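Local coordinates for protein Adp-heptose LPS heptosyltransferase II (Escherichia coli, PDB 1PSW) that transfers the second heptose of the lipopolysaccharide inner core from ADP-L-glycero-beta-D-manno-heptose to heptosyl-Kdo2-lipid A, at residues Glu179-Gly184 with Glu212-Val217; Val216-Ser221 with Ala241-Leu246; Ser17-Arg22 with Arg134-Ala139. All blocks are in the same frame, centred on the assembly; numbering follows the deposited sequence.

Contact 1 of 3, residues Glu179-Gly184 with Glu212-Val217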
loop_
_atom_site.group_PDB
_atom_site.type_symbol
_atom_site.label_atom_id
_atom_site.label_comp_id
_atom_site.label_asym_id
_atom_site.label_seq_id
_atom_site.Cartn_x
_atom_site.Cartn_y
_atom_site.Cartn_z
ATOM N N GLU A 179 -19.796 20.047 -1.138
ATOM C CA GLU A 179 -20.398 20.745 -2.268
ATOM C C GLU A 179 -19.815 20.348 -3.628
ATOM O O GLU A 179 -20.332 20.754 -4.669
ATOM C CB GLU A 179 -20.292 22.263 -2.065
ATOM C CG GLU A 179 -21.195 22.811 -0.954
ATOM C CD GLU A 179 -21.058 24.316 -0.753
ATOM O OE1 GLU A 179 -21.222 25.069 -1.737
ATOM O OE2 GLU A 179 -20.791 24.753 0.391
ATOM N N ARG A 180 -18.743 19.563 -3.628
ATOM C CA ARG A 180 -18.145 19.117 -4.884
ATOM C C ARG A 180 -17.415 17.786 -4.719
ATOM O O ARG A 180 -16.798 17.529 -3.681
ATOM C CB ARG A 180 -17.199 20.198 -5.449
ATOM C CG ARG A 180 -17.952 21.253 -6.266
ATOM C CD ARG A 180 -17.225 22.587 -6.416
ATOM N NE ARG A 180 -15.971 22.479 -7.142
ATOM C CZ ARG A 180 -15.578 23.314 -8.103
ATOM N NH1 ARG A 180 -16.338 24.336 -8.475
ATOM N NH2 ARG A 180 -14.411 23.125 -8.703
ATOM N N PRO A 181 -17.513 16.906 -5.733
ATOM C CA PRO A 181 -16.856 15.594 -5.707
ATOM C C PRO A 181 -15.342 15.761 -5.643
ATOM O O PRO A 181 -14.798 16.739 -6.158
ATOM C CB PRO A 181 -17.334 14.938 -7.004
ATOM C CG PRO A 181 -17.590 16.109 -7.908
ATOM C CD PRO A 181 -18.283 17.076 -6.978
HETATM N N MSE A 182 -14.666 14.801 -5.023
HETATM C CA MSE A 182 -13.229 14.884 -4.858
HETATM C C MSE A 182 -12.389 13.939 -5.695
HETATM O O MSE A 182 -12.746 12.782 -5.930
HETATM C CB MSE A 182 -12.857 14.641 -3.395
HETATM C CG MSE A 182 -13.786 15.302 -2.403
HETATM SE SE MSE A 182 -13.286 14.904 -0.576
HETATM C CE MSE A 182 -13.631 13.034 -0.549
ATOM N N ILE A 183 -11.245 14.451 -6.123
ATOM C CA ILE A 183 -10.279 13.666 -6.869
ATOM C C ILE A 183 -9.066 13.703 -5.946
ATOM O O ILE A 183 -8.710 14.761 -5.422
ATOM C CB ILE A 183 -9.924 14.321 -8.212
ATOM C CG1 ILE A 183 -11.171 14.374 -9.115
ATOM C CG2 ILE A 183 -8.789 13.543 -8.872
ATOM C CD1 ILE A 183 -11.661 13.009 -9.579
ATOM N N GLY A 184 -8.450 12.553 -5.714
ATOM C CA GLY A 184 -7.289 12.532 -4.850
ATOM C C GLY A 184 -5.996 12.376 -5.634
ATOM O O GLY A 184 -5.954 11.645 -6.617
ATOM N N GLU A 212 -13.589 21.536 -14.126
ATOM C CA GLU A 212 -14.642 20.587 -14.488
ATOM C C GLU A 212 -15.667 20.409 -13.370
ATOM O O GLU A 212 -16.625 19.652 -13.517
ATOM C CB GLU A 212 -14.063 19.212 -14.828
ATOM C CG GLU A 212 -13.268 19.153 -16.108
ATOM C CD GLU A 212 -12.866 17.735 -16.481
ATOM O OE1 GLU A 212 -13.137 16.795 -15.702
ATOM O OE2 GLU A 212 -12.275 17.554 -17.565
ATOM N N GLY A 213 -15.456 21.079 -12.243
ATOM C CA GLY A 213 -16.399 20.968 -11.141
ATOM C C GLY A 213 -15.962 20.067 -9.995
ATOM O O GLY A 213 -16.754 19.782 -9.100
ATOM N N TYR A 214 -14.709 19.623 -10.014
ATOM C CA TYR A 214 -14.179 18.765 -8.959
ATOM C C TYR A 214 -13.329 19.574 -7.982
ATOM O O TYR A 214 -13.007 20.735 -8.235
ATOM C CB TYR A 214 -13.302 17.658 -9.573
ATOM C CG TYR A 214 -14.057 16.615 -10.365
ATOM C CD1 TYR A 214 -14.658 15.527 -9.725
ATOM C CD2 TYR A 214 -14.190 16.721 -11.754
ATOM C CE1 TYR A 214 -15.376 14.575 -10.446
ATOM C CE2 TYR A 214 -14.907 15.771 -12.483
ATOM C CZ TYR A 214 -15.496 14.705 -11.822
ATOM O OH TYR A 214 -16.216 13.770 -12.527
ATOM N N GLN A 215 -12.995 18.964 -6.848
ATOM C CA GLN A 215 -12.098 19.582 -5.881
ATOM C C GLN A 215 -10.971 18.559 -5.768
ATOM O O GLN A 215 -11.180 17.372 -6.022
ATOM C CB GLN A 215 -12.773 19.819 -4.526
ATOM C CG GLN A 215 -13.183 18.576 -3.753
ATOM C CD GLN A 215 -13.675 18.923 -2.359
ATOM O OE1 GLN A 215 -12.917 19.443 -1.538
ATOM N NE2 GLN A 215 -14.947 18.649 -2.086
ATOM N N VAL A 216 -9.779 19.011 -5.401
ATOM C CA VAL A 216 -8.627 18.124 -5.312
ATOM C C VAL A 216 -8.098 18.012 -3.886
ATOM O O VAL A 216 -8.147 18.969 -3.108
ATOM C CB VAL A 216 -7.500 18.629 -6.264
ATOM C CG1 VAL A 216 -6.235 17.793 -6.110
ATOM C CG2 VAL A 216 -8.001 18.578 -7.702
ATOM N N VAL A 217 -7.620 16.820 -3.545
ATOM C CA VAL A 217 -7.055 16.560 -2.234
ATOM C C VAL A 217 -5.730 15.849 -2.457
ATOM O O VAL A 217 -5.660 14.875 -3.205
ATOM C CB VAL A 217 -7.982 15.653 -1.385
ATOM C CG1 VAL A 217 -7.376 15.430 -0.003
ATOM C CG2 VAL A 217 -9.366 16.276 -1.269
#
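Arg180 and Gln215 carry the side-chain hydrogen bonds between Glu179-Gly184 and Glu212-Val217, each reaching across to a main-chain carbonyl. Gln215 donates an N-H from NE2 to Arg180 O at 2.7 Å, and the acceptor lies in the amide plane. The residue's CG sits between backbone N and carbonyl carbon (chi1 65°), beyond which the chain is extended; NE2 also bonds Ser177 O, so two carbonyls fix the rotation of the amide. In return, Arg180 NH2 donates to Tyr214 O at 2.8 Å, nearly straight and close to the guanidinium plane, although it stands above the plane of that carbonyl. The peptide carbon of Gly213 lies over one face of the guanidinium, and Trp242 adds a cation-pi contact. An alanine in place of Arg180 would probably leave Tyr214 O without this donor and open a gap beside Gly213 and Trp242.

The backbones are paired as parallel strands, Met182 opposite Gln215 and Gly184 opposite Val217. Gln215 N binds Pro181 O, Ile183 N binds Gln215 O at 2.9 Å, and Val217 N binds Ile183 O. This joins the two strands of a right-handed beta-alpha-beta unit, connected by helix 199-211, in the C-terminal Rossmann-like domain of the GT-B fold. That helix ends in a Schellman motif, with Gly213 taking the positive phi of 103°.

Apolar contacts gather round the Tyr214 ring, where CD1 meets Pro181 CG at 3.5 Å and Ile183 CG1 at 3.7 Å. The proline crosses it at about a right angle, the isoleucine at a slant, and Leu343 of helix 332-347 touches both Tyr214 and Ile183. With Gln215 and Val217 on the other face of the sheet, selenomethionine Met182 runs beside the glutamine, its CG 3.6 Å from Gln215 NE2; its SE reaches Val217 CG2 at 4.2 Å.

Contact 2 of 3, residues Val216-Ser221 with Ala241-Leu246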
loop_
_atom_site.group_PDB
_atom_site.type_symbol
_atom_site.label_atom_id
_atom_site.label_comp_id
_atom_site.label_asym_id
_atom_site.label_seq_id
_atom_site.Cartn_x
_atom_site.Cartn_y
_atom_site.Cartn_z
ATOM N N VAL A 216 -9.779 19.011 -5.401
ATOM C CA VAL A 216 -8.627 18.124 -5.312
ATOM C C VAL A 216 -8.098 18.012 -3.886
ATOM O O VAL A 216 -8.147 18.969 -3.108
ATOM C CB VAL A 216 -7.500 18.629 -6.264
ATOM C CG1 VAL A 216 -6.235 17.793 -6.110
ATOM C CG2 VAL A 216 -8.001 18.578 -7.702
ATOM N N VAL A 217 -7.620 16.820 -3.545
ATOM C CA VAL A 217 -7.055 16.560 -2.234
ATOM C C VAL A 217 -5.730 15.849 -2.457
ATOM O O VAL A 217 -5.660 14.875 -3.205
ATOM C CB VAL A 217 -7.982 15.653 -1.385
ATOM C CG1 VAL A 217 -7.376 15.430 -0.003
ATOM C CG2 VAL A 217 -9.366 16.276 -1.269
ATOM N N LEU A 218 -4.683 16.338 -1.800
ATOM C CA LEU A 218 -3.338 15.774 -1.933
ATOM C C LEU A 218 -3.036 14.916 -0.715
ATOM O O LEU A 218 -3.147 15.390 0.414
ATOM C CB LEU A 218 -2.306 16.908 -2.026
ATOM C CG LEU A 218 -2.684 18.057 -2.970
ATOM C CD1 LEU A 218 -1.702 19.220 -2.843
ATOM C CD2 LEU A 218 -2.719 17.538 -4.410
ATOM N N PHE A 219 -2.657 13.659 -0.948
ATOM C CA PHE A 219 -2.333 12.730 0.133
ATOM C C PHE A 219 -0.844 12.424 0.127
ATOM O O PHE A 219 -0.209 12.427 -0.929
ATOM C CB PHE A 219 -3.086 11.403 -0.023
ATOM C CG PHE A 219 -4.578 11.532 0.024
ATOM C CD1 PHE A 219 -5.226 11.812 1.220
ATOM C CD2 PHE A 219 -5.341 11.349 -1.130
ATOM C CE1 PHE A 219 -6.614 11.907 1.270
ATOM C CE2 PHE A 219 -6.729 11.441 -1.093
ATOM C CZ PHE A 219 -7.365 11.720 0.109
ATOM N N GLY A 220 -0.292 12.143 1.303
ATOM C CA GLY A 220 1.124 11.826 1.394
ATOM C C GLY A 220 1.618 11.857 2.826
ATOM O O GLY A 220 0.840 12.081 3.753
ATOM N N SER A 221 2.911 11.624 3.015
ATOM C CA SER A 221 3.501 11.637 4.348
ATOM C C SER A 221 3.980 13.044 4.677
ATOM O O SER A 221 3.875 13.952 3.852
ATOM C CB SER A 221 4.686 10.674 4.411
ATOM O OG SER A 221 5.689 11.077 3.501
ATOM N N ALA A 241 -8.862 27.338 -3.348
ATOM C CA ALA A 241 -10.000 27.119 -2.462
ATOM C C ALA A 241 -10.578 25.724 -2.672
ATOM O O ALA A 241 -11.359 25.231 -1.855
ATOM C CB ALA A 241 -11.074 28.166 -2.726
ATOM N N TRP A 242 -10.187 25.096 -3.777
ATOM C CA TRP A 242 -10.664 23.761 -4.114
ATOM C C TRP A 242 -9.546 22.724 -4.174
ATOM O O TRP A 242 -9.682 21.688 -4.825
ATOM C CB TRP A 242 -11.406 23.794 -5.451
ATOM C CG TRP A 242 -12.702 24.542 -5.394
ATOM C CD1 TRP A 242 -13.046 25.654 -6.114
ATOM C CD2 TRP A 242 -13.853 24.199 -4.613
ATOM N NE1 TRP A 242 -14.343 26.020 -5.834
ATOM C CE2 TRP A 242 -14.861 25.144 -4.915
ATOM C CE3 TRP A 242 -14.133 23.182 -3.689
ATOM C CZ2 TRP A 242 -16.126 25.103 -4.326
ATOM C CZ3 TRP A 242 -15.395 23.140 -3.102
ATOM C CH2 TRP A 242 -16.375 24.097 -3.426
ATOM N N CYS A 243 -8.440 23.010 -3.498
ATOM C CA CYS A 243 -7.311 22.088 -3.453
ATOM C C CYS A 243 -6.754 22.068 -2.031
ATOM O O CYS A 243 -6.246 23.073 -1.541
ATOM C CB CYS A 243 -6.213 22.498 -4.443
ATOM S SG CYS A 243 -4.830 21.313 -4.497
ATOM N N ARG A 244 -6.859 20.918 -1.371
ATOM C CA ARG A 244 -6.386 20.768 0.000
ATOM C C ARG A 244 -5.171 19.854 0.117
ATOM O O ARG A 244 -5.162 18.738 -0.407
ATOM C CB ARG A 244 -7.521 20.230 0.875
ATOM C CG ARG A 244 -7.172 20.070 2.345
ATOM C CD ARG A 244 -8.100 20.896 3.226
ATOM N NE ARG A 244 -8.012 20.517 4.636
ATOM C CZ ARG A 244 -6.963 20.754 5.418
ATOM N NH1 ARG A 244 -5.899 21.382 4.933
ATOM N NH2 ARG A 244 -6.976 20.357 6.686
ATOM N N ASN A 245 -4.151 20.342 0.814
ATOM C CA ASN A 245 -2.929 19.579 1.027
ATOM C C ASN A 245 -3.013 18.833 2.361
ATOM O O ASN A 245 -2.849 19.432 3.422
ATOM C CB ASN A 245 -1.715 20.523 1.018
ATOM C CG ASN A 245 -0.394 19.795 1.215
ATOM O OD1 ASN A 245 -0.330 18.565 1.164
ATOM N ND2 ASN A 245 0.674 20.559 1.434
ATOM N N LEU A 246 -3.274 17.529 2.310
ATOM C CA LEU A 246 -3.365 16.733 3.527
ATOM C C LEU A 246 -2.111 15.880 3.745
ATOM O O LEU A 246 -2.083 15.027 4.628
ATOM C CB LEU A 246 -4.619 15.845 3.497
ATOM C CG LEU A 246 -5.969 16.575 3.458
ATOM C CD1 LEU A 246 -7.111 15.573 3.495
ATOM C CD2 LEU A 246 -6.063 17.535 4.636
HETATM O O HOH W 1 -2.400 12.396 3.393
#
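Val216-Leu218 and Cys243-Asn245 run side by side as parallel strands, their axes 4.7 Å apart and only 12° from aligned, with Val216 N bonded to Trp242 O, Arg244 N to Val216 O, Leu218 N to Arg244 O and Leu246 N to Leu218 O. Past the paired residues a water continues the join, accepting from Gly220 N at 3.0 Å and donating to Leu246 O at 2.9 Å.

With its sulfur anti to the backbone N (chi1 -176°), Cys243 puts SG 4.1 Å from both Val216 CG1 and Leu218 CD1, on one face. Leu218 CD1 also meets Asn245 CB at 4.1 Å, the two side chains crossing at about a right angle. The asparagine's polar end turns to other partners: OD1 accepts from Ala247 N, while ND2 donates to His225 O and Asn229 OD1.

Towards the other face, Val217 CG1 meets Leu246 CD1 at 3.5 Å and also lies over one face of the Phe219 ring, offset toward its rim. The second methyl of Leu246, CD2, covers the centre of the Arg244 guanidinium, 3.4 Å above its plane; Arg244 NE bonds Phe174 O.

Helix 225-232 packs on Cys243 and Asn245, and helix 252-260 on Phe219 and Leu246, on the two faces of a parallel sheet in which 243-245 is one of the two edge strands, the layered alpha/beta arrangement of a Rossmann-like GT-B domain.

Contact 3 of 3, residues Ser17-Arg22 with Arg134-Ala139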
loop_
_atom_site.group_PDB
_atom_site.type_symbol
_atom_site.label_atom_id
_atom_site.label_comp_id
_atom_site.label_asym_id
_atom_site.label_seq_id
_atom_site.Cartn_x
_atom_site.Cartn_y
_atom_site.Cartn_z
ATOM N N SER A 17 0.703 -7.629 2.017
ATOM C CA SER A 17 0.731 -8.693 3.007
ATOM C C SER A 17 -0.668 -9.103 3.432
ATOM O O SER A 17 -0.857 -10.184 3.989
ATOM C CB SER A 17 1.567 -8.290 4.225
ATOM O OG SER A 17 0.953 -7.270 4.992
ATOM N N GLN A 18 -1.663 -8.266 3.158
ATOM C CA GLN A 18 -3.017 -8.642 3.526
ATOM C C GLN A 18 -3.418 -9.912 2.785
ATOM O O GLN A 18 -4.229 -10.686 3.277
ATOM C CB GLN A 18 -4.026 -7.538 3.199
ATOM C CG GLN A 18 -5.385 -7.821 3.825
ATOM C CD GLN A 18 -6.488 -6.909 3.329
ATOM O OE1 GLN A 18 -7.573 -6.846 3.916
ATOM N NE2 GLN A 18 -6.222 -6.201 2.240
ATOM N N SER A 19 -2.866 -10.127 1.594
ATOM C CA SER A 19 -3.199 -11.330 0.832
ATOM C C SER A 19 -2.793 -12.589 1.583
ATOM O O SER A 19 -3.477 -13.611 1.504
ATOM C CB SER A 19 -2.517 -11.317 -0.535
ATOM O OG SER A 19 -3.132 -10.367 -1.384
ATOM N N LEU A 20 -1.672 -12.529 2.295
ATOM C CA LEU A 20 -1.239 -13.673 3.078
ATOM C C LEU A 20 -2.246 -13.910 4.210
ATOM O O LEU A 20 -2.650 -15.048 4.453
ATOM C CB LEU A 20 0.164 -13.444 3.665
ATOM C CG LEU A 20 0.607 -14.492 4.698
ATOM C CD1 LEU A 20 0.661 -15.880 4.057
ATOM C CD2 LEU A 20 1.975 -14.113 5.257
ATOM N N TYR A 21 -2.649 -12.840 4.896
ATOM C CA TYR A 21 -3.604 -12.961 6.003
ATOM C C TYR A 21 -4.939 -13.527 5.515
ATOM O O TYR A 21 -5.535 -14.385 6.174
ATOM C CB TYR A 21 -3.848 -11.605 6.692
ATOM C CG TYR A 21 -2.575 -10.831 7.012
ATOM C CD1 TYR A 21 -1.372 -11.495 7.237
ATOM C CD2 TYR A 21 -2.567 -9.436 7.044
ATOM C CE1 TYR A 21 -0.186 -10.798 7.470
ATOM C CE2 TYR A 21 -1.391 -8.724 7.281
ATOM C CZ TYR A 21 -0.203 -9.417 7.489
ATOM O OH TYR A 21 0.971 -8.735 7.682
ATOM N N ARG A 22 -5.408 -13.044 4.365
ATOM C CA ARG A 22 -6.656 -13.532 3.794
ATOM C C ARG A 22 -6.509 -15.001 3.421
ATOM O O ARG A 22 -7.427 -15.790 3.611
ATOM C CB ARG A 22 -7.043 -12.729 2.545
ATOM C CG ARG A 22 -7.506 -11.295 2.792
ATOM C CD ARG A 22 -8.144 -10.727 1.535
ATOM N NE ARG A 22 -9.399 -11.406 1.231
ATOM C CZ ARG A 22 -10.027 -11.359 0.059
ATOM N NH1 ARG A 22 -9.519 -10.665 -0.951
ATOM N NH2 ARG A 22 -11.181 -11.997 -0.100
ATOM N N ARG A 134 4.316 -14.077 -3.989
ATOM C CA ARG A 134 5.342 -14.493 -3.043
ATOM C C ARG A 134 4.839 -14.519 -1.607
ATOM O O ARG A 134 5.224 -15.395 -0.830
ATOM C CB ARG A 134 6.576 -13.592 -3.155
ATOM C CG ARG A 134 7.236 -13.683 -4.523
ATOM C CD ARG A 134 8.498 -12.842 -4.634
ATOM N NE ARG A 134 8.936 -12.781 -6.025
ATOM C CZ ARG A 134 9.997 -12.106 -6.457
ATOM N NH1 ARG A 134 10.753 -11.426 -5.602
ATOM N NH2 ARG A 134 10.290 -12.098 -7.754
ATOM N N TYR A 135 3.985 -13.569 -1.241
ATOM C CA TYR A 135 3.442 -13.545 0.116
ATOM C C TYR A 135 2.456 -14.685 0.302
ATOM O O TYR A 135 2.512 -15.418 1.285
ATOM C CB TYR A 135 2.730 -12.219 0.412
ATOM C CG TYR A 135 3.660 -11.077 0.742
ATOM C CD1 TYR A 135 4.932 -11.311 1.271
ATOM C CD2 TYR A 135 3.255 -9.756 0.567
ATOM C CE1 TYR A 135 5.773 -10.257 1.614
ATOM C CE2 TYR A 135 4.089 -8.698 0.910
ATOM C CZ TYR A 135 5.350 -8.958 1.434
ATOM O OH TYR A 135 6.182 -7.915 1.778
ATOM N N ILE A 136 1.551 -14.825 -0.659
ATOM C CA ILE A 136 0.536 -15.865 -0.616
ATOM C C ILE A 136 1.148 -17.264 -0.529
ATOM O O ILE A 136 0.669 -18.102 0.222
ATOM C CB ILE A 136 -0.390 -15.778 -1.856
ATOM C CG1 ILE A 136 -1.287 -14.539 -1.747
ATOM C CG2 ILE A 136 -1.208 -17.051 -1.992
ATOM C CD1 ILE A 136 -2.138 -14.260 -2.990
ATOM N N ALA A 137 2.205 -17.509 -1.295
ATOM C CA ALA A 137 2.867 -18.812 -1.306
ATOM C C ALA A 137 3.316 -19.294 0.077
ATOM O O ALA A 137 3.382 -20.504 0.327
ATOM C CB ALA A 137 4.063 -18.780 -2.244
ATOM N N LEU A 138 3.623 -18.362 0.975
ATOM C CA LEU A 138 4.085 -18.738 2.311
ATOM C C LEU A 138 3.039 -19.448 3.165
ATOM O O LEU A 138 3.382 -20.133 4.127
ATOM C CB LEU A 138 4.599 -17.510 3.063
ATOM C CG LEU A 138 5.787 -16.777 2.435
ATOM C CD1 LEU A 138 6.174 -15.611 3.332
ATOM C CD2 LEU A 138 6.970 -17.726 2.250
ATOM N N ALA A 139 1.769 -19.287 2.812
ATOM C CA ALA A 139 0.687 -19.916 3.557
ATOM C C ALA A 139 0.561 -21.396 3.210
ATOM O O ALA A 139 -0.223 -22.118 3.826
ATOM C CB ALA A 139 -0.630 -19.201 3.270
#
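Leu20 CG stands anti to the backbone N (chi1 170°), and chi2 of 61° then places CD1 against Arg134-Ala139, where it packs on Tyr135 O at 3.4 Å and on Ala139 CB at 3.6 Å. Tyr135 has its CG anti to the carbonyl carbon (chi1 -79°), and its ring lies next to Ser17. Leu20 is the residue most covered here: its CD1 also comes within 4.4 Å of Leu138 CB, and its CB faces Tyr135 CB at 4.3 Å.

On one flank of the leucine, Tyr135 meets main chain through its ring atoms CD2 and CE2: CD2 lies 3.6 Å from Ser17 N and also packs on Ser17 CA, while CE2 approaches Ser17 CB. Met16, just before Ser17, and Asp13, about a turn earlier on helix 11-27, touch the same tyrosine.

The segments come from helix 11-27, which follows the first strand of the N-terminal Rossmann-like domain of this GT-B enzyme, and helix 131-137, which follows the edge strand 119-121. They meet without a hydrogen bond between them, and the nearest pair of CA atoms is that of Leu20 and Ile136, 4.6 Å apart. Such a spacing brings main chain close to main chain, with small side chains, Ser17, Ser19 and Ala139, at the interface.

Ser19 offers its CB to Ile136, touching CG1 at 3.7 Å and CD1 at 3.9 Å. Its hydroxyl is engaged away from the isoleucine, in a hydrogen bond with Leu156 O, just as the hydroxyl of Ser17 bonds Met14 O within its own helix. Further along helix 11-27, Thr23 adds to the packing on Ile136 and Leu24 to that on Ala139; beyond them Tyr28 OH bonds Ala139 O.

From the N terminus, contact 3 comes first: Ser17-Arg22 is met by Arg134-Ala139 after 111 intervening residues, a loop that takes in most of the N-terminal sheet and ties its first helix to helix 131-137. Only later does contact 1 open, closing a short loop through helix 199-211. Contact 2 follows directly, sharing Val216 and Val217, and closes a loop of 19 residues. Strand 215-218 thus pairs with 182-186 along one edge and 243-245 along the other; Arg180 CD also touches Trp242 CZ2 at 3.5 Å. No loop crosses another. Contact 3 lies on the opposite side of the chain's centre from contacts 1 and 2, its centre about 35 Å from that of contact 1.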